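Local coordinates for protein putative zinc protease (Bordetella pertussis, PDB 3IH6) that probably acts, as part of a longer M16-family zinc protease, as a metalloendopeptidase, this chain being an internal piece that carries an inactive-type M16 domain, at residues 68-74 against 86-92; 27-31 against 100-105. One frame throughout, in Å; residues are numbered along the deposited sequence.

In the fold
Both contacts belong to the alpha+beta M16 domain, an antiparallel sheet in the order 2-6, 71-77, 84-90, 26-32, 187-191, with helices packed against it. Contact 1 pairs the two strands of the hairpin 71-77/84-90; contact 2 sets helix 97-109 on the neighbouring strand 26-32. Their centres lie about 9 Å apart, and probable backbone hydrogen bonds link them, Ala29 N to Phe87 O (2.8 Å) and Ala89 N to Val27 O (2.9 Å), so both build one sheet. Along the chain, strand 27-31 comes first, then both halves of contact 1, and helix 100-105 last. The sheet face turned away from helix 97-109, at Met86, Ala28 and Met30, packs on Trp155 of a second subunit.

Contact 1: 68-74 against 86-92; sequences LASGVFG and MFGAQLQ
Phe73 lays its ring over Gly88: with chi1 at 61° (p), the ring centroid sits 3.6 Å from Gly88 CA, 21° off the ring normal, a CH-pi contact. A CB on Gly88 would fall about 2.1 Å from Phe73 CZ. At the ring edge, selenomethionine Met86, all-t, brings CE to 4.2 Å from Phe73 CE2, while the ring of Tyr4, on strand 2-6, meets that of Phe73 with planes about 20° apart. Strands 71-74 and 86-90 are extended and antiparallel, axes 4.5 Å apart at 164°, in a beta hairpin whose second arm is the sheet's middle strand. Gly71-Gln90 and Phe73-Gly88 are hydrogen-bonded pairs: Gln90 N to Gly71 O 2.8 Å, Phe73 N to Gly88 O 2.9 Å, Gly88 N to Phe73 O 2.8 Å. Val72-Ala89 and Gly74-Phe87 are non-hydrogen-bonded pairs, CA-CA 4.3 and 4.2 Å. A classic beta bulge opens the first strand: Ser70 (phi/psi -91/-30) and Gly71 both face Gln90, whose O takes a very short bond from Ser70 N (2.5 Å) and a weak one from Gly71 N (3.4 Å). On the helix-covered face Val72, Ala89 and Phe87 project; beyond the bulge Ala69 CB reaches Ala89 CB at 3.8 Å and Leu91 CD1 at 4.3 Å.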
ATOM      1  N   LEU E  68       4.636  27.401  21.789  1.00 19.85           N
ATOM      2  CA  LEU E  68       5.834  27.814  21.060  1.00 20.57           C
ATOM      3  C   LEU E  68       5.775  27.267  19.629  1.00 20.96           C
ATOM      4  O   LEU E  68       6.294  27.862  18.676  1.00 21.13           O
ATOM      5  CB  LEU E  68       7.111  27.386  21.810  1.00 20.36           C
ATOM      6  CG  LEU E  68       7.347  28.104  23.156  1.00 20.76           C
ATOM      7  CD1 LEU E  68       8.539  27.548  23.912  1.00 21.97           C
ATOM      8  CD2 LEU E  68       7.510  29.609  22.952  1.00 19.74           C
ATOM      9  N   ALA E  69       5.068  26.157  19.471  1.00 20.93           N
ATOM     10  CA  ALA E  69       5.072  25.450  18.204  1.00 19.59           C
ATOM     11  C   ALA E  69       3.709  24.844  17.921  1.00 19.30           C
ATOM     12  O   ALA E  69       2.895  24.638  18.821  1.00 18.66           O
ATOM     13  CB  ALA E  69       6.140  24.370  18.234  1.00 19.79           C
ATOM     14  N   SER E  70       3.505  24.540  16.650  1.00 19.01           N
ATOM     15  CA  SER E  70       2.305  23.953  16.097  1.00 19.98           C
ATOM     16  C   SER E  70       2.379  22.419  16.090  1.00 19.37           C
ATOM     17  O   SER E  70       1.376  21.712  16.173  1.00 20.41           O
ATOM     18  CB  SER E  70       2.200  24.461  14.645  1.00 19.54           C
ATOM     19  OG  SER E  70       0.935  24.232  14.147  1.00 21.17           O
ATOM     20  N   GLY E  71       3.593  21.920  15.974  1.00 18.89           N
ATOM     21  CA  GLY E  71       3.885  20.507  16.011  1.00 18.15           C
ATOM     22  C   GLY E  71       5.399  20.339  16.050  1.00 18.04           C
ATOM     23  O   GLY E  71       6.137  21.335  15.977  1.00 17.73           O
ATOM     24  N   VAL E  72       5.848  19.082  16.125  1.00 17.13           N
ATOM     25  CA  VAL E  72       7.233  18.758  16.236  1.00 17.75           C
ATOM     26  C   VAL E  72       7.557  17.550  15.374  1.00 18.91           C
ATOM     27  O   VAL E  72       6.684  16.731  15.086  1.00 18.66           O
ATOM     28  CB  VAL E  72       7.696  18.485  17.721  1.00 17.32           C
ATOM     29  CG1 VAL E  72       7.444  19.685  18.615  1.00 15.33           C
ATOM     30  CG2 VAL E  72       7.091  17.162  18.314  1.00 17.06           C
ATOM     31  N   PHE E  73       8.827  17.417  14.997  1.00 19.60           N
ATOM     32  CA  PHE E  73       9.231  16.256  14.201  1.00 19.58           C
ATOM     33  C   PHE E  73      10.626  15.790  14.521  1.00 18.85           C
ATOM     34  O   PHE E  73      11.438  16.551  15.003  1.00 19.46           O
ATOM     35  CB  PHE E  73       9.056  16.534  12.687  1.00 19.60           C
ATOM     36  CG  PHE E  73       9.881  17.679  12.176  1.00 21.60           C
ATOM     37  CD1 PHE E  73       9.351  18.948  12.113  1.00 21.03           C
ATOM     38  CD2 PHE E  73      11.192  17.476  11.730  1.00 20.38           C
ATOM     39  CE1 PHE E  73      10.123  19.982  11.646  1.00 23.38           C
ATOM     40  CE2 PHE E  73      11.951  18.504  11.262  1.00 19.93           C
ATOM     41  CZ  PHE E  73      11.431  19.753  11.214  1.00 20.25           C
ATOM     42  N   GLY E  74      10.895  14.520  14.240  1.00 19.48           N
ATOM     43  CA  GLY E  74      12.179  13.882  14.521  1.00 18.60           C
ATOM     44  C   GLY E  74      12.362  12.705  13.565  1.00 19.24           C
ATOM     45  O   GLY E  74      11.508  11.804  13.511  1.00 18.28           O
HETATM   46  N   MSE E  86      17.401  14.576  12.475  1.00 18.99           N
HETATM   47  CA  MSE E  86      16.799  15.865  12.334  1.00 20.28           C
HETATM   48  C   MSE E  86      15.570  16.048  13.231  1.00 19.62           C
HETATM   49  O   MSE E  86      14.588  15.319  13.106  1.00 19.41           O
HETATM   50  CB  MSE E  86      16.397  16.072  10.870  1.00 20.25           C
HETATM   51  CG  MSE E  86      16.024  17.424  10.616  1.00 23.71           C
HETATM   52 SE   MSE E  86      15.273  17.600   8.852  0.75 34.68          SE
HETATM   53  CE  MSE E  86      15.251  19.511   8.921  1.00 26.99           C
ATOM     54  N   PHE E  87      15.624  17.045  14.111  1.00 18.90           N
ATOM     55  CA  PHE E  87      14.478  17.398  14.924  1.00 18.55           C
ATOM     56  C   PHE E  87      14.031  18.780  14.529  1.00 19.02           C
ATOM     57  O   PHE E  87      14.835  19.623  14.104  1.00 18.21           O
ATOM     58  CB  PHE E  87      14.805  17.340  16.414  1.00 18.58           C
ATOM     59  CG  PHE E  87      15.315  15.988  16.860  1.00 18.24           C
ATOM     60  CD1 PHE E  87      14.431  14.957  17.133  1.00 16.87           C
ATOM     61  CD2 PHE E  87      16.676  15.739  16.953  1.00 19.28           C
ATOM     62  CE1 PHE E  87      14.890  13.713  17.505  1.00 17.72           C
ATOM     63  CE2 PHE E  87      17.159  14.457  17.360  1.00 19.47           C
ATOM     64  CZ  PHE E  87      16.268  13.458  17.617  1.00 15.63           C
ATOM     65  N   GLY E  88      12.734  19.039  14.643  1.00 19.40           N
ATOM     66  CA  GLY E  88      12.308  20.404  14.373  1.00 19.03           C
ATOM     67  C   GLY E  88      10.946  20.718  14.904  1.00 19.11           C
ATOM     68  O   GLY E  88      10.300  19.876  15.524  1.00 19.19           O
ATOM     69  N   ALA E  89      10.512  21.952  14.683  1.00 18.82           N
ATOM     70  CA  ALA E  89       9.198  22.366  15.140  1.00 19.25           C
ATOM     71  C   ALA E  89       8.534  23.150  14.056  1.00 19.71           C
ATOM     72  O   ALA E  89       9.195  23.866  13.302  1.00 19.45           O
ATOM     73  CB  ALA E  89       9.260  23.183  16.470  1.00 17.90           C
ATOM     74  N   GLN E  90       7.215  22.988  13.988  1.00 21.02           N
ATOM     75  CA  GLN E  90       6.378  23.663  13.034  1.00 22.44           C
ATOM     76  C   GLN E  90       5.778  24.867  13.761  1.00 23.34           C
ATOM     77  O   GLN E  90       5.194  24.709  14.831  1.00 23.67           O
ATOM     78  CB  GLN E  90       5.274  22.684  12.628  1.00 22.60           C
ATOM     79  CG  GLN E  90       4.703  22.906  11.255  1.00 26.62           C
ATOM     80  CD  GLN E  90       3.561  21.946  10.927  1.00 29.11           C
ATOM     81  OE1 GLN E  90       2.970  21.323  11.809  1.00 29.71           O
ATOM     82  NE2 GLN E  90       3.249  21.836   9.654  1.00 31.20           N
ATOM     83  N   LEU E  91       5.919  26.057  13.190  1.00 24.28           N
ATOM     84  CA  LEU E  91       5.382  27.267  13.782  1.00 25.58           C
ATOM     85  C   LEU E  91       4.178  27.877  13.047  1.00 26.75           C
ATOM     86  O   LEU E  91       3.922  27.627  11.870  1.00 27.20           O
ATOM     87  CB  LEU E  91       6.487  28.319  13.955  1.00 25.41           C
ATOM     88  CG  LEU E  91       7.407  28.214  15.177  1.00 24.70           C
ATOM     89  CD1 LEU E  91       8.039  26.842  15.335  1.00 26.22           C
ATOM     90  CD2 LEU E  91       8.494  29.264  15.134  1.00 23.32           C
ATOM     91  N   GLN E  92       3.431  28.664  13.803  1.00 27.97           N
ATOM     92  CA  GLN E  92       2.327  29.459  13.333  1.00 29.25           C
ATOM     93  C   GLN E  92       2.952  30.793  13.022  1.00 29.90           C
ATOM     94  O   GLN E  92       4.011  31.108  13.580  1.00 29.60           O
ATOM     95  CB  GLN E  92       1.374  29.639  14.512  1.00 29.52           C
ATOM     96  CG  GLN E  92      -0.016  30.127  14.220  1.00 30.01           C
ATOM     97  CD  GLN E  92      -1.026  29.343  15.023  1.00 31.13           C
ATOM     98  OE1 GLN E  92      -0.700  28.267  15.542  1.00 29.34           O
ATOM     99  NE2 GLN E  92      -2.259  29.858  15.128  1.00 30.75           N
TER

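Contact 2: 27-31 against 100-105; sequences VAAMY and ALQTLT
Helix-on-sheet packing defines this contact: strand 27-31, inside the antiparallel sheet of the M16 alpha+beta domain, carries helix 100-105 across one face. The two axes approach to 8.4 Å and their N-to-C directions differ by 34° (signed crossing angle -34°). The strand is fully extended, and the helix is regular, with Leu104 N bonded to Ala100 O at 2.8 Å and Thr105 N to Leu101 O at 3.1 Å. The nearest CA pairs are Val27-Leu101 at 6.1 Å and Ala29-Thr105 at 6.9 Å, so two strand residues advance along four helix residues.

The cross-contact is apolar, with no hydrogen bond between the segments. CA-to-CB bonds of Val27, Ala29 and Tyr31 point toward the helix, whereas that of Ala28 points away, to the face where Trp155 of a second subunit packs. Val27 (chi1 m) meets Ala100 CB through CG2 at 4.0 Å and Leu101 CD1 through CB at 3.9 Å. Leu101, with chi1 t and chi2 p, extends CD1 down to the strand backbone, 3.3 Å from Ala28 O. The small Ala29 leaves room for the helix: its CB lies 3.7 Å from Leu104 CD2 and 3.9 Å from Thr105 CG2. Leu59 and Leu63 of helix 58-63 also pack on Leu104.

The one polar side chain of the strand segment, Tyr31 (chi1 m), reaches over to the helix with its hydroxyl, which hydrogen-bonds to Glu109 of the same helix; from Thr105 CG2 to Tyr31 OH the distance is 4.1 Å.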
ATOM      1  N   VAL E  27      11.527  25.615  12.207  1.00 21.73           N
ATOM      2  CA  VAL E  27      12.898  25.661  12.688  1.00 22.08           C
ATOM      3  C   VAL E  27      13.356  24.249  12.917  1.00 22.73           C
ATOM      4  O   VAL E  27      12.521  23.337  13.065  1.00 22.35           O
ATOM      5  CB  VAL E  27      13.082  26.517  13.960  1.00 21.87           C
ATOM      6  CG1 VAL E  27      12.861  27.968  13.606  1.00 22.38           C
ATOM      7  CG2 VAL E  27      12.170  26.067  15.097  1.00 21.58           C
ATOM      8  N   ALA E  28      14.677  24.067  12.896  1.00 22.40           N
ATOM      9  CA  ALA E  28      15.260  22.743  12.919  1.00 22.62           C
ATOM     10  C   ALA E  28      16.604  22.722  13.596  1.00 22.91           C
ATOM     11  O   ALA E  28      17.365  23.697  13.539  1.00 23.09           O
ATOM     12  CB  ALA E  28      15.383  22.176  11.485  1.00 22.65           C
ATOM     13  N   ALA E  29      16.898  21.585  14.226  1.00 23.08           N
ATOM     14  CA  ALA E  29      18.248  21.281  14.673  1.00 22.89           C
ATOM     15  C   ALA E  29      18.768  19.925  14.124  1.00 22.59           C
ATOM     16  O   ALA E  29      18.149  18.871  14.322  1.00 22.41           O
ATOM     17  CB  ALA E  29      18.341  21.323  16.193  1.00 22.57           C
HETATM   18  N   MSE E  30      19.918  19.978  13.454  1.00 21.17           N
HETATM   19  CA  MSE E  30      20.557  18.784  12.890  1.00 21.19           C
HETATM   20  C   MSE E  30      21.710  18.247  13.744  1.00 19.57           C
HETATM   21  O   MSE E  30      22.551  19.010  14.234  1.00 19.45           O
HETATM   22  CB  MSE E  30      21.116  19.103  11.498  1.00 21.89           C
HETATM   23  CG  MSE E  30      21.310  17.877  10.619  1.00 24.41           C
HETATM   24 SE   MSE E  30      19.576  17.472   9.843  0.50 30.30          SE
HETATM   25  CE  MSE E  30      19.128  19.320   9.259  1.00 27.71           C
ATOM     26  N   TYR E  31      21.762  16.919  13.862  1.00 18.45           N
ATOM     27  CA  TYR E  31      22.796  16.221  14.591  1.00 17.36           C
ATOM     28  C   TYR E  31      23.288  15.040  13.730  1.00 18.12           C
ATOM     29  O   TYR E  31      22.601  14.619  12.772  1.00 19.17           O
ATOM     30  CB  TYR E  31      22.230  15.694  15.902  1.00 16.82           C
ATOM     31  CG  TYR E  31      21.727  16.737  16.867  1.00 15.88           C
ATOM     32  CD1 TYR E  31      22.545  17.220  17.917  1.00 15.16           C
ATOM     33  CD2 TYR E  31      20.444  17.247  16.750  1.00 15.30           C
ATOM     34  CE1 TYR E  31      22.076  18.199  18.838  1.00 13.14           C
ATOM     35  CE2 TYR E  31      19.967  18.235  17.649  1.00 16.51           C
ATOM     36  CZ  TYR E  31      20.794  18.703  18.691  1.00 16.21           C
ATOM     37  OH  TYR E  31      20.287  19.648  19.570  1.00 15.18           O
ATOM     38  N   ALA E 100      11.504  29.199  19.938  1.00 19.50           N
ATOM     39  CA  ALA E 100      11.193  27.806  19.593  1.00 19.06           C
ATOM     40  C   ALA E 100      12.472  26.993  19.452  1.00 17.90           C
ATOM     41  O   ALA E 100      12.638  25.968  20.081  1.00 17.37           O
ATOM     42  CB  ALA E 100      10.323  27.705  18.286  1.00 18.83           C
ATOM     43  N   LEU E 101      13.392  27.484  18.640  1.00 18.05           N
ATOM     44  CA  LEU E 101      14.645  26.793  18.384  1.00 18.80           C
ATOM     45  C   LEU E 101      15.449  26.665  19.695  1.00 19.63           C
ATOM     46  O   LEU E 101      16.110  25.647  19.944  1.00 19.55           O
ATOM     47  CB  LEU E 101      15.409  27.582  17.327  1.00 18.54           C
ATOM     48  CG  LEU E 101      16.590  26.971  16.568  1.00 19.73           C
ATOM     49  CD1 LEU E 101      16.288  25.596  16.011  1.00 17.39           C
ATOM     50  CD2 LEU E 101      16.967  27.927  15.457  1.00 18.67           C
ATOM     51  N   GLN E 102      15.376  27.720  20.521  1.00 20.52           N
ATOM     52  CA  GLN E 102      15.966  27.753  21.857  1.00 21.44           C
ATOM     53  C   GLN E 102      15.447  26.600  22.713  1.00 21.40           C
ATOM     54  O   GLN E 102      16.247  25.824  23.251  1.00 22.43           O
ATOM     55  CB  GLN E 102      15.659  29.084  22.562  1.00 21.33           C
ATOM     56  CG  GLN E 102      15.850  29.049  24.081  1.00 24.79           C
ATOM     57  CD  GLN E 102      17.263  28.647  24.477  1.00 28.93           C
ATOM     58  OE1 GLN E 102      18.225  29.032  23.810  1.00 28.53           O
ATOM     59  NE2 GLN E 102      17.395  27.851  25.552  1.00 29.61           N
ATOM     60  N   THR E 103      14.124  26.510  22.863  1.00 20.37           N
ATOM     61  CA  THR E 103      13.541  25.459  23.655  1.00 20.14           C
ATOM     62  C   THR E 103      13.771  24.075  23.044  1.00 19.66           C
ATOM     63  O   THR E 103      14.042  23.138  23.777  1.00 20.64           O
ATOM     64  CB  THR E 103      12.045  25.685  23.898  1.00 20.24           C
ATOM     65  OG1 THR E 103      11.835  27.012  24.417  1.00 21.76           O
ATOM     66  CG2 THR E 103      11.484  24.637  24.886  1.00 18.51           C
ATOM     67  N   LEU E 104      13.630  23.934  21.723  1.00 18.99           N
ATOM     68  CA  LEU E 104      13.884  22.633  21.057  1.00 18.20           C
ATOM     69  C   LEU E 104      15.281  22.060  21.384  1.00 17.42           C
ATOM     70  O   LEU E 104      15.415  20.874  21.682  1.00 16.87           O
ATOM     71  CB  LEU E 104      13.764  22.753  19.521  1.00 18.23           C
ATOM     72  CG  LEU E 104      14.093  21.467  18.733  1.00 18.76           C
ATOM     73  CD1 LEU E 104      12.819  20.832  18.237  1.00 19.14           C
ATOM     74  CD2 LEU E 104      14.958  21.816  17.564  1.00 22.51           C
ATOM     75  N   THR E 105      16.321  22.881  21.258  1.00 17.08           N
ATOM     76  CA  THR E 105      17.685  22.385  21.493  1.00 16.63           C
ATOM     77  C   THR E 105      17.958  22.168  22.991  1.00 16.78           C
ATOM     78  O   THR E 105      18.665  21.232  23.364  1.00 16.72           O
ATOM     79  CB  THR E 105      18.778  23.318  20.927  1.00 16.86           C
ATOM     80  OG1 THR E 105      18.637  24.619  21.511  1.00 16.67           O
ATOM     81  CG2 THR E 105      18.711  23.414  19.408  1.00 17.30           C
TER